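Local coordinates for flagellar protein FlgA (Thermotoga maritima, PDB 3FRN) that is a periplasmic flagellar protein, probably a chaperone that assists formation of the P ring of the flagellar basal body, at residues Val96-Gly101 and Thr134-Leu139; Glu81-Lys86 and Ile112-Ile117; Gly16-Asp21 and Met35-Gly40. One frame throughout, in Å; residues are numbered along the deposited sequence. Where two conformers were deposited one is given.

Interaction 1. Residues Val96-Gly101 and Thr134-Leu139; sequences VVKTFG and TLNMLL
The Phe100 ring is met at its edge by Thr134 and Asn136, in an antiparallel strand pair of the HotDog-like domain that is interrupted by a classic beta bulge. CB of Thr134 lies in the plane of the ring, 3.9 Å from Phe100 CD1. The Asn136 amide comes to the same edge with its plane turned 72° from that of the ring, and its ND2 is 3.6 Å from Phe100 CE1. On the same face of the sheet as these residues, the Lys98 chain bends at its last two torsions and brings NZ back to 3.6 Å from Asn136 OD1, near but not a hydrogen bond.

The bulge consists of Val97 and Lys98, which both face Asn136. Val97 N gives Asn136 O a nearly straight bond of 2.8 Å, and Asn136 N returns one to Lys98 O. Beyond the bulge the pairing is regular: Phe100 and Thr134 exchange two backbone bonds, while Thr99 and Leu135 form a non-hydrogen-bonded pair. Past Val97 the register has moved by one residue, and Val96 pairs with Met137.

The other face carries Val96, Thr99, Leu135 and Met137 and is largely buried. Tyr43 of strand 42-45 touches both Val96 and Thr99. Thr99 OG1 sits between the backbone N and the carbonyl carbon (chi1 66°) and is hydrogen-bonded to Ile36 N, while its methyl CG2 packs 3.8 Å from Leu135 CD2. The bent end of Met137 puts CE 3.9 Å from Val96 CG1.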
# COMPACT_ATOMS: atom_id res chain seq x y z
N VAL A 96 -10.89 7.31 -10.75
CA VAL A 96 -11.77 6.57 -11.64
C VAL A 96 -11.07 6.31 -12.99
O VAL A 96 -10.48 7.23 -13.57
CB VAL A 96 -13.23 7.15 -11.71
CG1 VAL A 96 -13.39 8.50 -10.95
CG2 VAL A 96 -13.73 7.22 -13.12
N VAL A 97 -11.11 5.07 -13.45
CA VAL A 97 -10.37 4.68 -14.66
C VAL A 97 -11.29 4.19 -15.78
O VAL A 97 -10.85 4.00 -16.91
CB VAL A 97 -9.27 3.60 -14.38
CG1 VAL A 97 -8.04 4.21 -13.67
CG2 VAL A 97 -9.84 2.40 -13.62
N LYS A 98 -12.56 3.97 -15.44
CA LYS A 98 -13.59 3.62 -16.39
C LYS A 98 -14.90 4.11 -15.78
O LYS A 98 -15.08 4.03 -14.57
CB LYS A 98 -13.62 2.09 -16.58
CG LYS A 98 -13.54 1.61 -18.04
CD LYS A 98 -13.62 0.09 -18.16
CE LYS A 98 -12.31 -0.64 -17.77
NZ LYS A 98 -12.14 -0.88 -16.30
N THR A 99 -15.80 4.65 -16.60
CA THR A 99 -17.19 4.87 -16.17
C THR A 99 -18.18 4.22 -17.13
O THR A 99 -17.91 4.13 -18.32
CB THR A 99 -17.54 6.35 -16.09
OG1 THR A 99 -17.50 6.91 -17.40
CG2 THR A 99 -16.57 7.08 -15.20
N PHE A 100 -19.32 3.78 -16.61
CA PHE A 100 -20.44 3.31 -17.42
C PHE A 100 -21.73 4.00 -16.98
O PHE A 100 -21.88 4.35 -15.81
CB PHE A 100 -20.62 1.80 -17.28
CG PHE A 100 -19.33 1.04 -17.32
CD1 PHE A 100 -18.70 0.66 -16.14
CD2 PHE A 100 -18.74 0.71 -18.54
CE1 PHE A 100 -17.51 -0.04 -16.18
CE2 PHE A 100 -17.55 0.01 -18.58
CZ PHE A 100 -16.93 -0.37 -17.40
N GLY A 101 -22.64 4.20 -17.93
CA GLY A 101 -23.93 4.83 -17.65
C GLY A 101 -24.19 6.11 -18.43
O GLY A 101 -23.66 6.29 -19.53
N THR A 134 -21.78 3.76 -13.03
CA THR A 134 -20.75 2.89 -12.45
C THR A 134 -19.34 3.50 -12.68
O THR A 134 -18.96 3.81 -13.81
CB THR A 134 -20.84 1.44 -12.98
OG1 THR A 134 -22.22 1.07 -13.10
CG2 THR A 134 -20.13 0.43 -12.04
N LEU A 135 -18.60 3.70 -11.59
CA LEU A 135 -17.21 4.16 -11.70
C LEU A 135 -16.33 3.01 -11.27
O LEU A 135 -16.49 2.49 -10.17
CB LEU A 135 -16.92 5.32 -10.75
CG LEU A 135 -17.91 6.45 -10.49
CD1 LEU A 135 -17.51 7.12 -9.20
CD2 LEU A 135 -17.87 7.44 -11.63
N ASN A 136 -15.40 2.62 -12.15
CA ASN A 136 -14.37 1.67 -11.77
C ASN A 136 -13.21 2.48 -11.23
O ASN A 136 -12.66 3.36 -11.92
CB ASN A 136 -13.97 0.76 -12.94
CG ASN A 136 -15.04 -0.26 -13.28
OD1 ASN A 136 -14.77 -1.27 -13.93
ND2 ASN A 136 -16.27 -0.01 -12.84
N MET A 137 -12.89 2.25 -9.96
CA MET A 137 -11.93 3.09 -9.26
C MET A 137 -10.69 2.30 -8.82
O MET A 137 -10.80 1.26 -8.17
CB MET A 137 -12.62 3.84 -8.10
CG MET A 137 -13.72 4.86 -8.57
SD MET A 137 -14.33 6.04 -7.35
CE MET A 137 -13.01 7.23 -7.30
N LEU A 138 -9.52 2.80 -9.22
CA LEU A 138 -8.24 2.22 -8.81
C LEU A 138 -7.80 2.87 -7.51
O LEU A 138 -7.75 4.10 -7.39
CB LEU A 138 -7.19 2.42 -9.91
CG LEU A 138 -5.76 1.88 -9.74
CD1 LEU A 138 -5.66 0.37 -9.87
CD2 LEU A 138 -4.88 2.54 -10.78
N LEU A 139 -7.49 2.02 -6.53
CA LEU A 139 -7.08 2.47 -5.22
C LEU A 139 -5.56 2.51 -5.10
O LEU A 139 -4.87 1.57 -5.49
CB LEU A 139 -7.67 1.54 -4.14
CG LEU A 139 -9.02 1.88 -3.51
CD1 LEU A 139 -10.15 1.89 -4.53
CD2 LEU A 139 -9.32 0.91 -2.38

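Interaction 2. Residues Glu81-Lys86 and Ile112-Ile117; sequences EEIGKK and IRVTKI
Glu82 holds CG anti to its backbone N (chi1 -175°), which directs this methylene from helix 74-87 onto the strand, where it lies 3.5 Å from Val114 CG2. One turn later Lys86 uses a different staggered arrangement, CG anti to the carbonyl carbon (chi1 -70°), which sets that CG 3.4 Å from Val114 O. The helix backbone itself directs Lys86 CB toward the strand, 3.9 Å from Val114 CG1. Val114 is therefore straddled by residues i and i+4 of the helix, each branch meeting a different side chain. Both helix side chains slide past the valine in the direction opposite to its own.

The charged residues make this contact with their hydrocarbon parts. Glu82 CG also touches Ile112, at 3.7 Å from its CG2, and the bend at chi2 sets CD 3.7 Å from Ile112 O, so the carboxylate stays beside that carbonyl; no polar bond joins it to residues 112-117. Beyond CG, the remainder of the Lys86 chain leads its amine away. Ile83, between them in sequence, adds a looser contact, its CG1 lying 4.3 Å from Val114 CG2. The strand alternates: Ile112 and Val114 point at the helix, Arg113 and Thr115 away from it.

The axes of segments 81-86 and 112-117 approach to 8.3 Å at 40°, consistent with the HotDog-like assignment, in which a helix packs against a curved antiparallel sheet. Strand 111-118 is joined to strand 121-127 by backbone bonds of Arg113 with Phe125 and Thr115 with Ser123. Across the same strand pair, the side chain of Val114 touches Val124 and that of Ile112 touches Leu126, while Ile83 extends the helix packing to Met137 and Leu139 on strand 132-148.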
# COMPACT_ATOMS: atom_id res chain seq x y z
N GLU A 81 -16.12 7.17 1.78
CA GLU A 81 -16.59 6.49 2.98
C GLU A 81 -17.03 5.06 2.67
O GLU A 81 -16.71 4.13 3.41
CB GLU A 81 -17.72 7.27 3.67
CG GLU A 81 -17.24 8.45 4.52
CD GLU A 81 -18.39 9.24 5.15
OE1 GLU A 81 -19.47 9.35 4.52
OE2 GLU A 81 -18.21 9.75 6.27
N GLU A 82 -17.74 4.90 1.55
CA GLU A 82 -18.24 3.61 1.11
C GLU A 82 -17.13 2.65 0.65
O GLU A 82 -17.15 1.47 1.01
CB GLU A 82 -19.30 3.79 0.01
CG GLU A 82 -20.00 2.51 -0.45
CD GLU A 82 -20.62 1.71 0.67
OE1 GLU A 82 -21.24 2.33 1.57
OE2 GLU A 82 -20.50 0.46 0.65
N ILE A 83 -16.18 3.15 -0.14
CA ILE A 83 -15.02 2.34 -0.55
C ILE A 83 -14.31 1.84 0.71
O ILE A 83 -14.05 0.64 0.85
CB ILE A 83 -14.03 3.12 -1.47
CG1 ILE A 83 -14.66 3.45 -2.82
CG2 ILE A 83 -12.78 2.29 -1.73
CD1 ILE A 83 -13.92 4.57 -3.63
N GLY A 84 -14.03 2.76 1.63
CA GLY A 84 -13.40 2.45 2.92
C GLY A 84 -14.00 1.25 3.64
O GLY A 84 -13.27 0.43 4.19
N LYS A 85 -15.32 1.14 3.59
CA LYS A 85 -16.04 0.03 4.23
C LYS A 85 -15.88 -1.29 3.47
O LYS A 85 -15.64 -2.32 4.09
CB LYS A 85 -17.52 0.36 4.42
CG LYS A 85 -17.79 1.50 5.39
CD LYS A 85 -19.25 1.90 5.40
CE LYS A 85 -19.44 3.33 5.92
NZ LYS A 85 -19.18 4.38 4.87
N LYS A 86 -16.01 -1.26 2.15
CA LYS A 86 -15.90 -2.49 1.36
C LYS A 86 -14.47 -2.92 1.11
O LYS A 86 -14.19 -4.11 1.00
CB LYS A 86 -16.65 -2.36 0.03
CG LYS A 86 -18.17 -2.33 0.17
CD LYS A 86 -18.71 -3.64 0.71
CE LYS A 86 -20.18 -3.52 1.10
NZ LYS A 86 -20.69 -4.77 1.73
N ILE A 112 -25.32 4.07 -2.96
CA ILE A 112 -23.92 3.90 -3.34
C ILE A 112 -23.47 2.48 -3.00
O ILE A 112 -23.31 2.15 -1.83
CB ILE A 112 -23.00 4.94 -2.65
CG1 ILE A 112 -23.45 6.37 -3.01
CG2 ILE A 112 -21.53 4.72 -3.06
CD1 ILE A 112 -22.81 7.45 -2.19
N ARG A 113 -23.31 1.65 -4.03
CA ARG A 113 -22.90 0.25 -3.84
C ARG A 113 -21.52 -0.01 -4.44
O ARG A 113 -21.27 0.32 -5.61
CB ARG A 113 -23.95 -0.69 -4.45
CG ARG A 113 -23.70 -2.18 -4.18
CD ARG A 113 -24.70 -3.07 -4.93
NE ARG A 113 -24.61 -2.89 -6.38
CZ ARG A 113 -25.22 -3.67 -7.28
NH1 ARG A 113 -25.97 -4.70 -6.89
NH2 ARG A 113 -25.07 -3.41 -8.57
N VAL A 114 -20.63 -0.59 -3.64
CA VAL A 114 -19.24 -0.84 -4.06
C VAL A 114 -18.92 -2.34 -4.06
O VAL A 114 -19.14 -3.03 -3.05
CB VAL A 114 -18.24 -0.08 -3.16
CG1 VAL A 114 -16.81 -0.50 -3.44
CG2 VAL A 114 -18.39 1.41 -3.36
N THR A 115 -18.38 -2.83 -5.20
CA THR A 115 -18.01 -4.25 -5.29
C THR A 115 -16.57 -4.37 -5.80
O THR A 115 -16.12 -3.57 -6.62
CB THR A 115 -18.94 -5.01 -6.27
OG1 THR A 115 -20.27 -4.45 -6.12
CG2 THR A 115 -18.95 -6.54 -6.01
N LYS A 116 -15.86 -5.38 -5.30
CA LYS A 116 -14.48 -5.65 -5.72
C LYS A 116 -14.45 -6.29 -7.10
O LYS A 116 -15.11 -7.30 -7.33
CB LYS A 116 -13.80 -6.57 -4.69
CG LYS A 116 -12.35 -6.92 -5.01
CD LYS A 116 -11.64 -7.50 -3.80
CE LYS A 116 -10.26 -8.07 -4.15
NZ LYS A 116 -10.34 -9.45 -4.75
N ILE A 117 -13.69 -5.69 -8.01
CA ILE A 117 -13.50 -6.27 -9.33
C ILE A 117 -12.29 -7.19 -9.30
O ILE A 117 -12.37 -8.37 -9.64
CB ILE A 117 -13.35 -5.19 -10.43
CG1 ILE A 117 -14.61 -4.32 -10.51
CG2 ILE A 117 -13.06 -5.82 -11.79
CD1 ILE A 117 -15.90 -5.11 -10.67

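Interaction 3. Residues Gly16-Asp21 and Met35-Gly40; sequences GVLFLD and MILLPG
Met35 O is held by Leu18 N, in a bond of 3.0 Å that is nearly straight (172°), and by a second, weak hydrogen bond from Asn33 ND2. It belongs to a short two-stranded antiparallel arrangement, strand 16-18 against strand 35-37, in the N-terminal region of the protein assigned to the FlgA N-terminal domain family. Toward the other end of the pair, Gly16 and Leu37 are linked in both directions: Leu37 N gives a bond of 2.9 Å to Gly16 O, and Gly16 N returns one to Leu37 O. Between these bonds Val17 and Ile36 form a non-hydrogen-bonded pair. The backbone angles of Gly16 would jam a CB against the preceding carbonyl, which suits glycine at this place.

Side-chain packing is concentrated on the face carrying Leu18, Met35 and Leu37. Leu18 and Met35 lie side by side and point the same way: with Leu18 CG anti to the backbone N (chi1 172°), the branch that ends in CD2 lies alongside Met35, 3.7 Å from Met35 CG. Leu18 CB meets both methyls of Leu37, the nearer being CD1 at 3.6 Å. Leu18 CB is thus reached diagonally by the residue that pairs with Gly16. Beyond CG the Met35 chain bends twice and leads away from strand 16-18.

This apolar face is buried under other parts of the same chain: Val45 touches Leu18 and Met35, Tyr43 touches Met35 and Leu37, and Ile67 and Leu11 close on Leu18. Tyr43 OH is also hydrogen-bonded to Ile36 O and Leu38 N. On the Val17 side, the methyl CG1 of Val17 sits over one face of the Phe19 ring, 3.7 Å above its plane and offset toward the rim.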
# COMPACT_ATOMS: atom_id res chain seq x y z
N GLY A 16 -19.69 16.65 -16.43
CA GLY A 16 -20.24 16.52 -17.78
C GLY A 16 -19.75 15.28 -18.49
O GLY A 16 -19.65 14.22 -17.89
N VAL A 17 -19.46 15.42 -19.77
CA VAL A 17 -18.94 14.30 -20.54
C VAL A 17 -17.56 14.70 -21.04
O VAL A 17 -17.40 15.77 -21.59
CB VAL A 17 -19.87 13.92 -21.72
CG1 VAL A 17 -19.17 12.97 -22.67
CG2 VAL A 17 -21.17 13.31 -21.22
N LEU A 18 -16.57 13.83 -20.82
CA LEU A 18 -15.21 14.07 -21.30
C LEU A 18 -15.03 13.52 -22.71
O LEU A 18 -15.43 12.39 -22.99
CB LEU A 18 -14.19 13.42 -20.37
CG LEU A 18 -12.71 13.39 -20.76
CD1 LEU A 18 -12.02 14.69 -20.40
CD2 LEU A 18 -12.04 12.23 -20.06
N PHE A 19 -14.42 14.32 -23.57
CA PHE A 19 -14.12 13.92 -24.94
C PHE A 19 -12.62 13.92 -25.16
O PHE A 19 -11.90 14.67 -24.51
CB PHE A 19 -14.76 14.88 -25.94
CG PHE A 19 -16.26 14.93 -25.87
CD1 PHE A 19 -17.03 13.97 -26.52
CD2 PHE A 19 -16.91 15.94 -25.18
CE1 PHE A 19 -18.41 14.02 -26.47
CE2 PHE A 19 -18.29 16.00 -25.13
CZ PHE A 19 -19.05 15.03 -25.78
N LEU A 20 -12.17 13.09 -26.10
CA LEU A 20 -10.76 12.99 -26.47
C LEU A 20 -10.06 14.34 -26.66
O LEU A 20 -8.94 14.52 -26.19
CB LEU A 20 -10.62 12.13 -27.73
CG LEU A 20 -9.21 11.82 -28.25
CD1 LEU A 20 -8.41 11.00 -27.25
CD2 LEU A 20 -9.33 11.10 -29.58
N ASP A 21 -10.73 15.28 -27.33
CA ASP A 21 -10.20 16.63 -27.56
C ASP A 21 -9.75 17.34 -26.28
O ASP A 21 -8.81 18.14 -26.30
CB ASP A 21 -11.23 17.51 -28.27
CG ASP A 21 -10.65 18.86 -28.70
OD1 ASP A 21 -11.24 19.90 -28.33
OD2 ASP A 21 -9.62 18.89 -29.40
N MET A 35 -15.56 9.50 -20.73
CA MET A 35 -15.81 9.35 -19.29
C MET A 35 -17.00 10.23 -18.89
O MET A 35 -17.27 11.24 -19.53
CB MET A 35 -14.59 9.78 -18.46
CG MET A 35 -13.29 9.00 -18.70
SD MET A 35 -12.86 7.77 -17.45
CE MET A 35 -11.15 8.21 -17.23
N ILE A 36 -17.69 9.81 -17.83
CA ILE A 36 -18.72 10.62 -17.18
C ILE A 36 -18.06 11.34 -16.02
O ILE A 36 -17.65 10.71 -15.06
CB ILE A 36 -19.89 9.74 -16.63
CG1 ILE A 36 -20.48 8.86 -17.73
CG2 ILE A 36 -20.97 10.60 -15.98
CD1 ILE A 36 -21.00 9.63 -18.93
N LEU A 37 -17.95 12.66 -16.11
CA LEU A 37 -17.21 13.43 -15.13
C LEU A 37 -18.11 13.91 -13.99
O LEU A 37 -19.04 14.68 -14.21
CB LEU A 37 -16.56 14.62 -15.84
CG LEU A 37 -15.12 14.61 -16.35
CD1 LEU A 37 -14.63 13.27 -16.82
CD2 LEU A 37 -14.99 15.65 -17.45
N LEU A 38 -17.86 13.44 -12.76
CA LEU A 38 -18.73 13.78 -11.62
C LEU A 38 -18.02 14.69 -10.64
O LEU A 38 -16.80 14.60 -10.48
CB LEU A 38 -19.25 12.49 -10.92
CG LEU A 38 -20.16 11.55 -11.71
CD1 LEU A 38 -20.37 10.26 -10.94
CD2 LEU A 38 -21.53 12.18 -12.02
N PRO A 39 -18.77 15.58 -9.97
CA PRO A 39 -18.07 16.63 -9.27
C PRO A 39 -17.21 16.08 -8.12
O PRO A 39 -17.64 15.17 -7.40
CB PRO A 39 -19.20 17.51 -8.71
CG PRO A 39 -20.37 16.56 -8.61
CD PRO A 39 -20.23 15.68 -9.79
N GLY A 40 -16.02 16.65 -7.96
CA GLY A 40 -15.16 16.37 -6.81
C GLY A 40 -14.36 15.08 -6.87
O GLY A 40 -13.67 14.75 -5.91

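How the interactions relate
Interaction 1 lies between the other two, its centre about 12 Å from each, whereas the centres of interactions 2 and 3 are about 22 Å apart and their nearest atoms about 9 Å. Toward interaction 2 the join is apolar: Leu139 CD2 is 3.8 Å from Ile83 CG2, and Met137 SD is 4.0 Å from Ile83 CD1, so side chains of strand 132-148 and helix 74-87 meet in the apolar interface between sheet and helix. Toward interaction 3 the join is mixed, with Thr99 OG1 2.9 Å from Ile36 N and Leu135 CD2 3.8 Å from Leu38 CD1. Through this strand pair the HotDog-like sheet packs directly against the N-terminal region.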